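Local coordinates for protein aldose 1-epimerase (Caenorhabditis elegans, PDB 1LUR) that probably catalyses the interconversion of the alpha and beta anomers of aldose sugars, at residues Glu156-Cys161 and Gly324-Gln329. Residues are numbered along the deposited sequence; the frame is centred on the assembly and turned at random.
Sequences EHHATC and GDHYCQ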
loop_
_atom_site.group_PDB
_atom_site.type_symbol
_atom_site.label_atom_id
_atom_site.label_comp_id
_atom_site.label_asym_id
_atom_site.label_seq_id
_atom_site.Cartn_x
_atom_site.Cartn_y
_atom_site.Cartn_z
ATOM N N GLU A 156 1.577 -11.204 -2.091
ATOM C CA GLU A 156 2.960 -11.618 -1.947
ATOM C C GLU A 156 3.793 -10.722 -2.838
ATOM O O GLU A 156 3.399 -10.414 -3.960
ATOM C CB GLU A 156 3.149 -13.058 -2.396
ATOM C CG GLU A 156 2.484 -14.082 -1.517
ATOM C CD GLU A 156 2.450 -15.437 -2.182
ATOM O OE1 GLU A 156 3.536 -15.972 -2.513
ATOM O OE2 GLU A 156 1.335 -15.962 -2.383
ATOM N N HIS A 157 4.938 -10.303 -2.320
ATOM C CA HIS A 157 5.852 -9.443 -3.049
ATOM C C HIS A 157 7.164 -10.216 -3.145
ATOM O O HIS A 157 7.765 -10.541 -2.132
ATOM C CB HIS A 157 6.055 -8.129 -2.283
ATOM C CG HIS A 157 4.895 -7.187 -2.377
ATOM N ND1 HIS A 157 4.783 -6.064 -1.586
ATOM C CD2 HIS A 157 3.817 -7.180 -3.197
ATOM C CE1 HIS A 157 3.687 -5.403 -1.916
ATOM N NE2 HIS A 157 3.083 -6.059 -2.892
ATOM N N HIS A 158 7.589 -10.527 -4.364
ATOM C CA HIS A 158 8.824 -11.265 -4.575
ATOM C C HIS A 158 9.686 -10.579 -5.628
ATOM O O HIS A 158 9.167 -9.899 -6.508
ATOM C CB HIS A 158 8.505 -12.691 -5.042
ATOM C CG HIS A 158 9.718 -13.487 -5.414
ATOM N ND1 HIS A 158 10.572 -14.031 -4.475
ATOM C CD2 HIS A 158 10.233 -13.813 -6.624
ATOM C CE1 HIS A 158 11.558 -14.657 -5.092
ATOM N NE2 HIS A 158 11.376 -14.540 -6.396
ATOM N N ALA A 159 10.999 -10.767 -5.542
ATOM C CA ALA A 159 11.899 -10.155 -6.511
ATOM C C ALA A 159 13.331 -10.656 -6.423
ATOM O O ALA A 159 13.773 -11.153 -5.388
ATOM C CB ALA A 159 11.883 -8.628 -6.359
ATOM N N THR A 160 14.042 -10.512 -7.538
ATOM C CA THR A 160 15.437 -10.912 -7.661
ATOM C C THR A 160 16.093 -9.850 -8.540
ATOM O O THR A 160 15.398 -9.026 -9.150
ATOM C CB THR A 160 15.585 -12.292 -8.330
ATOM O OG1 THR A 160 14.922 -12.286 -9.597
ATOM C CG2 THR A 160 14.977 -13.372 -7.456
ATOM N N CYS A 161 17.419 -9.853 -8.607
ATOM C CA CYS A 161 18.126 -8.872 -9.427
ATOM C C CYS A 161 19.438 -9.423 -9.977
ATOM O O CYS A 161 19.965 -10.427 -9.489
ATOM C CB CYS A 161 18.439 -7.618 -8.610
ATOM S SG CYS A 161 19.704 -7.900 -7.342
ATOM N N GLY A 324 21.522 -12.852 -6.165
ATOM C CA GLY A 324 21.527 -14.060 -5.366
ATOM C C GLY A 324 20.507 -14.057 -4.245
ATOM O O GLY A 324 20.085 -15.124 -3.795
ATOM N N ASP A 325 20.108 -12.874 -3.781
ATOM C CA ASP A 325 19.127 -12.807 -2.704
ATOM C C ASP A 325 17.710 -12.759 -3.250
ATOM O O ASP A 325 17.492 -12.536 -4.443
ATOM C CB ASP A 325 19.365 -11.591 -1.807
ATOM C CG ASP A 325 20.685 -11.663 -1.061
ATOM O OD1 ASP A 325 21.176 -12.787 -0.806
ATOM O OD2 ASP A 325 21.227 -10.596 -0.712
ATOM N N HIS A 326 16.745 -12.977 -2.364
ATOM C CA HIS A 326 15.350 -12.957 -2.755
ATOM C C HIS A 326 14.536 -12.006 -1.900
ATOM O O HIS A 326 14.515 -12.123 -0.675
ATOM C CB HIS A 326 14.732 -14.360 -2.652
ATOM C CG HIS A 326 15.252 -15.332 -3.665
ATOM N ND1 HIS A 326 16.534 -15.837 -3.622
ATOM C CD2 HIS A 326 14.666 -15.884 -4.752
ATOM C CE1 HIS A 326 16.715 -16.659 -4.641
ATOM N NE2 HIS A 326 15.596 -16.705 -5.343
ATOM N N TYR A 327 13.878 -11.050 -2.547
ATOM C CA TYR A 327 13.052 -10.096 -1.826
ATOM C C TYR A 327 11.799 -10.935 -1.615
ATOM O O TYR A 327 11.267 -11.508 -2.571
ATOM C CB TYR A 327 12.730 -8.892 -2.705
ATOM C CG TYR A 327 11.847 -7.857 -2.048
ATOM C CD1 TYR A 327 12.388 -6.691 -1.496
ATOM C CD2 TYR A 327 10.467 -8.022 -2.018
ATOM C CE1 TYR A 327 11.565 -5.712 -0.939
ATOM C CE2 TYR A 327 9.633 -7.060 -1.467
ATOM C CZ TYR A 327 10.186 -5.903 -0.933
ATOM O OH TYR A 327 9.351 -4.936 -0.436
ATOM N N CYS A 328 11.322 -11.015 -0.378
ATOM C CA CYS A 328 10.133 -11.810 -0.109
ATOM C C CYS A 328 9.353 -11.244 1.066
ATOM O O CYS A 328 9.794 -11.328 2.204
ATOM C CB CYS A 328 10.547 -13.260 0.185
ATOM S SG CYS A 328 9.185 -14.457 0.159
ATOM N N GLN A 329 8.200 -10.650 0.777
ATOM C CA GLN A 329 7.349 -10.065 1.815
ATOM C C GLN A 329 5.907 -10.433 1.501
ATOM O O GLN A 329 5.585 -10.788 0.368
ATOM C CB GLN A 329 7.463 -8.535 1.824
ATOM C CG GLN A 329 8.866 -7.970 2.034
ATOM C CD GLN A 329 9.433 -8.255 3.417
ATOM O OE1 GLN A 329 8.716 -8.223 4.417
ATOM N NE2 GLN A 329 10.739 -8.502 3.479
#
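Tyr327 lies across from Ala159, and its ring edge meets His157. Its CB packs on the methyl of Ala159, CB to CB 3.8 Å. CG stands anti to the backbone N (chi1 179°), and beyond it one side of the ring runs past His157: CD2 approaches the carbonyl O of that residue, while CE2 lies 3.8 Å from His157 CB, which meets the ring in its plane, at the edge. At the tip, OH is hydrogen-bonded to the hydroxyl of Tyr273, which also bonds His157 ND1, and to the backbone N of Leu169. Beneath these side chains the strands run antiparallel, with His157–Gln329 and Ala159–Tyr327 as hydrogen-bonded pairs and His158–Cys328 as the non-hydrogen-bonded pair between them. The His157 N to Gln329 O bond (2.8 Å) is nearly straight, whereas Ala159 N to Tyr327 O is longer, at 3.1 Å, and bent to 139° at the hydrogen. This pairing joins strands 152-160 and 327-337 in the middle of a large antiparallel sheet of the beta-sandwich typical of the galactose mutarotase family, setting the last strand of the chain beside one that lies much earlier in the sequence. The sheet face bearing His158 and Cys328 is more exposed. There the His158 and His326 side chains point the same way, their rings rim to rim with planes at 35° and His158 CE1 3.4 Å from His326 CD2. An alanine in place of His158 would probably leave the His326 ring without this neighbour and freer to turn. The same CD2 of His326 is also met, obliquely to the ring, by Thr160 CG2 at 3.7 Å, and Thr160 itself is tied through its backbone to Lys140 on the adjoining strand 138-147.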